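Local coordinates for protein type C neurotoxin (Clostridium botulinum, PDB 3PME) that probably binds receptors on the neuronal membrane, such as gangliosides and phosphatidylethanolamine, as the receptor-binding domain of a botulinum C/D mosaic neurotoxin, at residues A[319-331]-A[383-395]. Residues are numbered along the deposited sequence; the frame is centred on the assembly and turned at random.
Sequences GQCSKNCVYALKL and AYTPVAVTNYETK
Tyr327 and Ala388 form an antiparallel hydrogen-bonded pair (Tyr327 N to Ala388 O 2.8 Å, Ala388 N to Tyr327 O 2.9 Å) where the N-to-C directions of strands 326-331 and 383-389 differ by 132°. Val326 and Val389 make the adjoining non-hydrogen-bonded pair, and Thr390 N continues the ladder to Cys325 O. Toward Leu329 the strands diverge, from 5.1 Å (Tyr327 CA to Ala388 CA) to 6.9 Å (Leu329 CA to Pro386 CA), and a water accepting from Leu329 N bridges to Pro386 O. On one face Val326 CG1 packs 3.8 Å from Val387 CB; on the other, the Tyr327 ring offers its edge to Ala388 O and Thr390 CG2, with Arg308 in cation-pi contact. At the Cys325 end, side chains add to the backbone bonds. With chi1 67°, Thr390 OG1 sits between its own N and carbonyl carbon, accepting from Cys325 N (2.9 Å) and donating to Asn391 OD1 (2.8 Å). That oxygen also accepts from Asn324 N (2.8 Å, 168° at the hydrogen), from the opposite face of the amide. This linked pair, in the trefoil-family receptor-binding region, would be expected to hold the loop closed by the Cys321-Cys325 disulfide against 390-391.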
ATOM      1  N   GLY A 319      -3.571  -5.785  40.901  1.00 40.93           N
ATOM      2  CA  GLY A 319      -2.250  -5.377  40.458  1.00 45.15           C
ATOM      3  C   GLY A 319      -1.186  -6.463  40.498  1.00 46.08           C
ATOM      4  O   GLY A 319      -0.001  -6.178  40.317  1.00 49.26           O
ATOM      5  N   GLN A 320      -1.597  -7.709  40.719  1.00 44.19           N
ATOM      6  CA  GLN A 320      -0.637  -8.804  40.863  1.00 45.07           C
ATOM      7  C   GLN A 320      -0.674  -9.842  39.736  1.00 44.59           C
ATOM      8  O   GLN A 320      -0.045 -10.894  39.840  1.00 44.80           O
ATOM      9  CB  GLN A 320      -0.813  -9.494  42.221  1.00 47.56           C
ATOM     10  CG  GLN A 320      -0.703  -8.549  43.416  1.00 49.44           C
ATOM     11  CD  GLN A 320       0.672  -7.911  43.541  1.00 52.74           C
ATOM     12  OE1 GLN A 320       1.679  -8.487  43.126  1.00 53.86           O
ATOM     13  NE2 GLN A 320       0.718  -6.716  44.124  1.00 53.37           N
ATOM     14  N   CYS A 321      -1.399  -9.547  38.662  1.00 41.28           N
ATOM     15  CA  CYS A 321      -1.481 -10.468  37.531  1.00 38.56           C
ATOM     16  C   CYS A 321      -0.097 -10.812  36.985  1.00 35.57           C
ATOM     17  O   CYS A 321       0.767  -9.941  36.870  1.00 38.76           O
ATOM     18  CB  CYS A 321      -2.350  -9.877  36.417  1.00 33.06           C
ATOM     19  SG  CYS A 321      -2.392 -10.873  34.911  1.00 32.02           S
ATOM     20  N   SER A 322       0.104 -12.079  36.637  1.00 36.12           N
ATOM     21  CA  SER A 322       1.393 -12.540  36.128  1.00 39.45           C
ATOM     22  C   SER A 322       1.288 -13.313  34.806  1.00 40.24           C
ATOM     23  O   SER A 322       2.282 -13.459  34.089  1.00 41.48           O
ATOM     24  CB  SER A 322       2.096 -13.406  37.175  1.00 44.06           C
ATOM     25  OG  SER A 322       1.352 -14.586  37.426  1.00 47.25           O
ATOM     26  N   LYS A 323       0.098 -13.818  34.489  1.00 35.65           N
ATOM     27  CA  LYS A 323      -0.115 -14.507  33.217  1.00 32.93           C
ATOM     28  C   LYS A 323      -1.430 -14.089  32.561  1.00 31.52           C
ATOM     29  O   LYS A 323      -2.440 -13.906  33.239  1.00 33.46           O
ATOM     30  CB  LYS A 323      -0.088 -16.027  33.400  1.00 37.98           C
ATOM     31  CG  LYS A 323      -0.284 -16.808  32.099  1.00 40.67           C
ATOM     32  CD  LYS A 323      -0.485 -18.298  32.362  1.00 44.96           C
ATOM     33  CE  LYS A 323      -0.736 -19.068  31.074  1.00 49.29           C
ATOM     34  NZ  LYS A 323      -1.218 -20.454  31.352  1.00 54.38           N
ATOM     35  N   ASN A 324      -1.408 -13.951  31.238  1.00 26.92           N
ATOM     36  CA  ASN A 324      -2.590 -13.563  30.476  1.00 31.97           C
ATOM     37  C   ASN A 324      -3.161 -12.240  30.957  1.00 28.85           C
ATOM     38  O   ASN A 324      -4.378 -12.082  31.110  1.00 31.26           O
ATOM     39  CB  ASN A 324      -3.650 -14.661  30.523  1.00 34.90           C
ATOM     40  CG  ASN A 324      -3.192 -15.926  29.837  1.00 36.55           C
ATOM     41  OD1 ASN A 324      -2.381 -15.878  28.916  1.00 33.42           O
ATOM     42  ND2 ASN A 324      -3.701 -17.068  30.287  1.00 38.32           N
ATOM     43  N   CYS A 325      -2.268 -11.283  31.188  1.00 25.08           N
ATOM     44  CA  CYS A 325      -2.655  -9.983  31.716  1.00 25.14           C
ATOM     45  C   CYS A 325      -3.156  -9.081  30.602  1.00 22.63           C
ATOM     46  O   CYS A 325      -2.593  -9.068  29.514  1.00 24.51           O
ATOM     47  CB  CYS A 325      -1.467  -9.340  32.425  1.00 26.93           C
ATOM     48  SG  CYS A 325      -0.769 -10.429  33.692  1.00 31.33           S
ATOM     49  N   VAL A 326      -4.224  -8.342  30.877  1.00 20.13           N
ATOM     50  CA  VAL A 326      -4.848  -7.487  29.874  1.00 20.16           C
ATOM     51  C   VAL A 326      -4.913  -6.073  30.428  1.00 20.45           C
ATOM     52  O   VAL A 326      -5.546  -5.848  31.452  1.00 19.48           O
ATOM     53  CB  VAL A 326      -6.277  -7.947  29.547  1.00 21.00           C
ATOM     54  CG1 VAL A 326      -6.926  -7.002  28.540  1.00 21.14           C
ATOM     55  CG2 VAL A 326      -6.276  -9.383  29.011  1.00 20.61           C
ATOM     56  N   TYR A 327      -4.258  -5.133  29.744  1.00 18.24           N
ATOM     57  CA  TYR A 327      -4.178  -3.747  30.197  1.00 19.50           C
ATOM     58  C   TYR A 327      -4.876  -2.811  29.218  1.00 19.16           C
ATOM     59  O   TYR A 327      -4.675  -2.878  28.009  1.00 19.63           O
ATOM     60  CB  TYR A 327      -2.719  -3.305  30.350  1.00 18.26           C
ATOM     61  CG  TYR A 327      -1.880  -4.192  31.226  1.00 21.41           C
ATOM     62  CD1 TYR A 327      -1.876  -4.033  32.609  1.00 21.31           C
ATOM     63  CD2 TYR A 327      -1.075  -5.172  30.668  1.00 21.18           C
ATOM     64  CE1 TYR A 327      -1.101  -4.856  33.412  1.00 20.23           C
ATOM     65  CE2 TYR A 327      -0.287  -5.986  31.459  1.00 23.71           C
ATOM     66  CZ  TYR A 327      -0.308  -5.825  32.825  1.00 24.89           C
ATOM     67  OH  TYR A 327       0.474  -6.643  33.606  1.00 29.04           O
ATOM     68  N   ALA A 328      -5.710  -1.935  29.747  1.00 18.47           N
ATOM     69  CA  ALA A 328      -6.314  -0.891  28.942  1.00 19.36           C
ATOM     70  C   ALA A 328      -5.269   0.157  28.563  1.00 20.10           C
ATOM     71  O   ALA A 328      -4.157   0.189  29.105  1.00 19.64           O
ATOM     72  CB  ALA A 328      -7.458  -0.241  29.708  1.00 21.03           C
ATOM     73  N   LEU A 329      -5.645   1.010  27.616  1.00 17.68           N
ATOM     74  CA  LEU A 329      -4.811   2.137  27.214  1.00 18.59           C
ATOM     75  C   LEU A 329      -5.479   3.416  27.693  1.00 18.81           C
ATOM     76  O   LEU A 329      -6.707   3.503  27.752  1.00 19.24           O
ATOM     77  CB  LEU A 329      -4.658   2.151  25.698  1.00 17.30           C
ATOM     78  CG  LEU A 329      -4.088   0.875  25.090  1.00 17.93           C
ATOM     79  CD1 LEU A 329      -3.949   1.101  23.601  1.00 20.07           C
ATOM     80  CD2 LEU A 329      -2.739   0.527  25.713  1.00 20.35           C
ATOM     81  N   LYS A 330      -4.673   4.417  28.038  1.00 19.31           N
ATOM     82  CA  LYS A 330      -5.209   5.661  28.577  1.00 20.44           C
ATOM     83  C   LYS A 330      -4.519   6.837  27.922  1.00 19.14           C
ATOM     84  O   LYS A 330      -3.491   6.671  27.276  1.00 19.12           O
ATOM     85  CB  LYS A 330      -4.974   5.728  30.095  1.00 22.03           C
ATOM     86  CG  LYS A 330      -5.504   4.516  30.849  1.00 27.34           C
ATOM     87  CD  LYS A 330      -5.014   4.476  32.284  1.00 28.75           C
ATOM     88  CE  LYS A 330      -5.581   5.619  33.095  1.00 35.57           C
ATOM     89  NZ  LYS A 330      -5.118   5.550  34.512  1.00 39.26           N
ATOM     90  N   LEU A 331      -5.097   8.022  28.101  1.00 19.47           N
ATOM     91  CA  LEU A 331      -4.474   9.270  27.669  1.00 18.10           C
ATOM     92  C   LEU A 331      -3.761   9.929  28.850  1.00 20.81           C
ATOM     93  O   LEU A 331      -4.293   9.967  29.967  1.00 24.49           O
ATOM     94  CB  LEU A 331      -5.530  10.231  27.111  1.00 18.77           C
ATOM     95  CG  LEU A 331      -6.242   9.781  25.829  1.00 18.01           C
ATOM     96  CD1 LEU A 331      -7.211  10.832  25.305  1.00 22.40           C
ATOM     97  CD2 LEU A 331      -5.206   9.435  24.777  1.00 19.31           C
ATOM     98  N   ALA A 383     -17.133  -3.368  25.851  1.00 22.58           N
ATOM     99  CA  ALA A 383     -16.733  -2.363  24.872  1.00 20.99           C
ATOM    100  C   ALA A 383     -15.729  -2.973  23.910  1.00 20.25           C
ATOM    101  O   ALA A 383     -14.965  -3.852  24.290  1.00 20.76           O
ATOM    102  CB  ALA A 383     -16.113  -1.149  25.584  1.00 20.72           C
ATOM    103  N   TYR A 384     -15.727  -2.508  22.666  1.00 21.53           N
ATOM    104  CA  TYR A 384     -14.630  -2.829  21.760  1.00 20.37           C
ATOM    105  C   TYR A 384     -13.436  -2.027  22.259  1.00 19.67           C
ATOM    106  O   TYR A 384     -13.529  -0.803  22.389  1.00 20.07           O
ATOM    107  CB  TYR A 384     -14.975  -2.436  20.330  1.00 21.23           C
ATOM    108  CG  TYR A 384     -16.081  -3.240  19.690  1.00 22.71           C
ATOM    109  CD1 TYR A 384     -17.416  -2.959  19.954  1.00 22.17           C
ATOM    110  CD2 TYR A 384     -15.786  -4.251  18.778  1.00 23.34           C
ATOM    111  CE1 TYR A 384     -18.433  -3.690  19.336  1.00 24.03           C
ATOM    112  CE2 TYR A 384     -16.791  -4.988  18.166  1.00 24.20           C
ATOM    113  CZ  TYR A 384     -18.110  -4.692  18.453  1.00 25.03           C
ATOM    114  OH  TYR A 384     -19.118  -5.409  17.841  1.00 27.05           O
ATOM    115  N   THR A 385     -12.338  -2.712  22.567  1.00 18.18           N
ATOM    116  CA  THR A 385     -11.267  -2.079  23.338  1.00 19.23           C
ATOM    117  C   THR A 385      -9.902  -2.429  22.758  1.00 19.38           C
ATOM    118  O   THR A 385      -9.623  -3.602  22.492  1.00 19.02           O
ATOM    119  CB  THR A 385     -11.292  -2.558  24.807  1.00 19.13           C
ATOM    120  OG1 THR A 385     -12.628  -2.454  25.331  1.00 19.67           O
ATOM    121  CG2 THR A 385     -10.322  -1.740  25.669  1.00 18.30           C
ATOM    122  N   PRO A 386      -9.046  -1.415  22.546  1.00 18.22           N
ATOM    123  CA  PRO A 386      -7.636  -1.698  22.274  1.00 19.67           C
ATOM    124  C   PRO A 386      -6.945  -1.961  23.612  1.00 19.59           C
ATOM    125  O   PRO A 386      -7.093  -1.162  24.547  1.00 19.60           O
ATOM    126  CB  PRO A 386      -7.133  -0.389  21.658  1.00 17.95           C
ATOM    127  CG  PRO A 386      -7.954   0.683  22.371  1.00 17.59           C
ATOM    128  CD  PRO A 386      -9.312   0.030  22.664  1.00 18.08           C
ATOM    129  N   VAL A 387      -6.228  -3.078  23.705  1.00 18.05           N
ATOM    130  CA  VAL A 387      -5.591  -3.489  24.954  1.00 18.37           C
ATOM    131  C   VAL A 387      -4.178  -3.977  24.692  1.00 17.94           C
ATOM    132  O   VAL A 387      -3.858  -4.382  23.577  1.00 20.23           O
ATOM    133  CB  VAL A 387      -6.380  -4.630  25.675  1.00 16.90           C
ATOM    134  CG1 VAL A 387      -7.714  -4.117  26.212  1.00 17.95           C
ATOM    135  CG2 VAL A 387      -6.580  -5.829  24.748  1.00 19.94           C
ATOM    136  N   ALA A 388      -3.342  -3.945  25.725  1.00 18.03           N
ATOM    137  CA  ALA A 388      -2.029  -4.571  25.685  1.00 17.97           C
ATOM    138  C   ALA A 388      -2.113  -5.885  26.456  1.00 19.69           C
ATOM    139  O   ALA A 388      -2.531  -5.896  27.620  1.00 20.50           O
ATOM    140  CB  ALA A 388      -0.992  -3.643  26.318  1.00 19.77           C
ATOM    141  N   VAL A 389      -1.756  -6.995  25.816  1.00 19.34           N
ATOM    142  CA  VAL A 389      -1.837  -8.296  26.490  1.00 20.52           C
ATOM    143  C   VAL A 389      -0.492  -9.012  26.587  1.00 21.80           C
ATOM    144  O   VAL A 389       0.351  -8.919  25.689  1.00 22.27           O
ATOM    145  CB  VAL A 389      -2.865  -9.248  25.818  1.00 21.29           C
ATOM    146  CG1 VAL A 389      -4.171  -8.522  25.575  1.00 22.04           C
ATOM    147  CG2 VAL A 389      -2.328  -9.804  24.512  1.00 22.96           C
ATOM    148  N   THR A 390      -0.299  -9.755  27.672  1.00 21.67           N
ATOM    149  CA  THR A 390       0.897 -10.581  27.799  1.00 22.54           C
ATOM    150  C   THR A 390       0.646 -11.984  27.253  1.00 25.41           C
ATOM    151  O   THR A 390      -0.488 -12.336  26.917  1.00 25.43           O
ATOM    152  CB  THR A 390       1.355 -10.716  29.268  1.00 23.82           C
ATOM    153  OG1 THR A 390       0.373 -11.458  30.005  1.00 24.26           O
ATOM    154  CG2 THR A 390       1.563  -9.346  29.911  1.00 24.06           C
ATOM    155  N   ASN A 391       1.707 -12.780  27.170  1.00 27.30           N
ATOM    156  CA  ASN A 391       1.568 -14.168  26.762  1.00 27.70           C
ATOM    157  C   ASN A 391       0.820 -14.263  25.437  1.00 27.09           C
ATOM    158  O   ASN A 391      -0.206 -14.941  25.323  1.00 30.22           O
ATOM    159  CB  ASN A 391       0.828 -14.937  27.856  1.00 29.99           C
ATOM    160  CG  ASN A 391       1.548 -14.871  29.185  1.00 32.36           C
ATOM    161  OD1 ASN A 391       1.141 -14.148  30.099  1.00 29.47           O
ATOM    162  ND2 ASN A 391       2.648 -15.605  29.288  1.00 33.16           N
ATOM    163  N   TYR A 392       1.354 -13.588  24.427  1.00 27.44           N
ATOM    164  CA  TYR A 392       0.624 -13.375  23.189  1.00 26.11           C
ATOM    165  C   TYR A 392       1.100 -14.246  22.039  1.00 29.00           C
ATOM    166  O   TYR A 392       0.733 -14.002  20.894  1.00 26.32           O
ATOM    167  CB  TYR A 392       0.731 -11.902  22.784  1.00 24.68           C
ATOM    168  CG  TYR A 392       2.155 -11.384  22.713  1.00 23.35           C
ATOM    169  CD1 TYR A 392       2.969 -11.675  21.627  1.00 24.88           C
ATOM    170  CD2 TYR A 392       2.684 -10.595  23.736  1.00 24.03           C
ATOM    171  CE1 TYR A 392       4.271 -11.196  21.555  1.00 25.65           C
ATOM    172  CE2 TYR A 392       3.979 -10.115  23.672  1.00 23.29           C
ATOM    173  CZ  TYR A 392       4.771 -10.422  22.577  1.00 24.04           C
ATOM    174  OH  TYR A 392       6.060  -9.928  22.518  1.00 26.73           O
ATOM    175  N   GLU A 393       1.910 -15.256  22.346  1.00 28.72           N
ATOM    176  CA  GLU A 393       2.499 -16.100  21.309  1.00 33.57           C
ATOM    177  C   GLU A 393       1.438 -16.670  20.365  1.00 32.64           C
ATOM    178  O   GLU A 393       1.630 -16.708  19.142  1.00 34.00           O
ATOM    179  CB  GLU A 393       3.317 -17.232  21.946  1.00 36.31           C
ATOM    180  CG  GLU A 393       4.467 -16.763  22.857  1.00 41.08           C
ATOM    181  CD  GLU A 393       4.016 -16.311  24.251  1.00 44.03           C
ATOM    182  OE1 GLU A 393       2.858 -16.571  24.641  1.00 39.99           O
ATOM    183  OE2 GLU A 393       4.840 -15.699  24.969  1.00 49.53           O
ATOM    184  N   THR A 394       0.310 -17.096  20.927  1.00 32.89           N
ATOM    185  CA  THR A 394      -0.738 -17.732  20.129  1.00 32.25           C
ATOM    186  C   THR A 394      -1.595 -16.741  19.357  1.00 30.43           C
ATOM    187  O   THR A 394      -2.472 -17.143  18.588  1.00 31.63           O
ATOM    188  CB  THR A 394      -1.668 -18.591  21.000  1.00 33.15           C
ATOM    189  OG1 THR A 394      -2.230 -17.781  22.039  1.00 36.97           O
ATOM    190  CG2 THR A 394      -0.895 -19.734  21.622  1.00 39.37           C
ATOM    191  N   LYS A 395      -1.340 -15.450  19.555  1.00 28.83           N
ATOM    192  CA  LYS A 395      -2.115 -14.408  18.889  1.00 27.03           C
ATOM    193  C   LYS A 395      -1.353 -13.727  17.759  1.00 25.37           C
ATOM    194  O   LYS A 395      -1.881 -12.815  17.116  1.00 24.42           O
ATOM    195  CB  LYS A 395      -2.566 -13.345  19.898  1.00 27.46           C
ATOM    196  CG  LYS A 395      -3.692 -13.788  20.814  1.00 34.71           C
ATOM    197  CD  LYS A 395      -4.997 -13.941  20.048  1.00 37.83           C
ATOM    198  CE  LYS A 395      -6.174 -14.201  20.983  1.00 39.05           C
ATOM    199  NZ  LYS A 395      -7.425 -14.457  20.209  1.00 39.64           N
TER
HETATM  200  O   HOH W   1      -8.081   0.721  26.297  1.00 20.10           O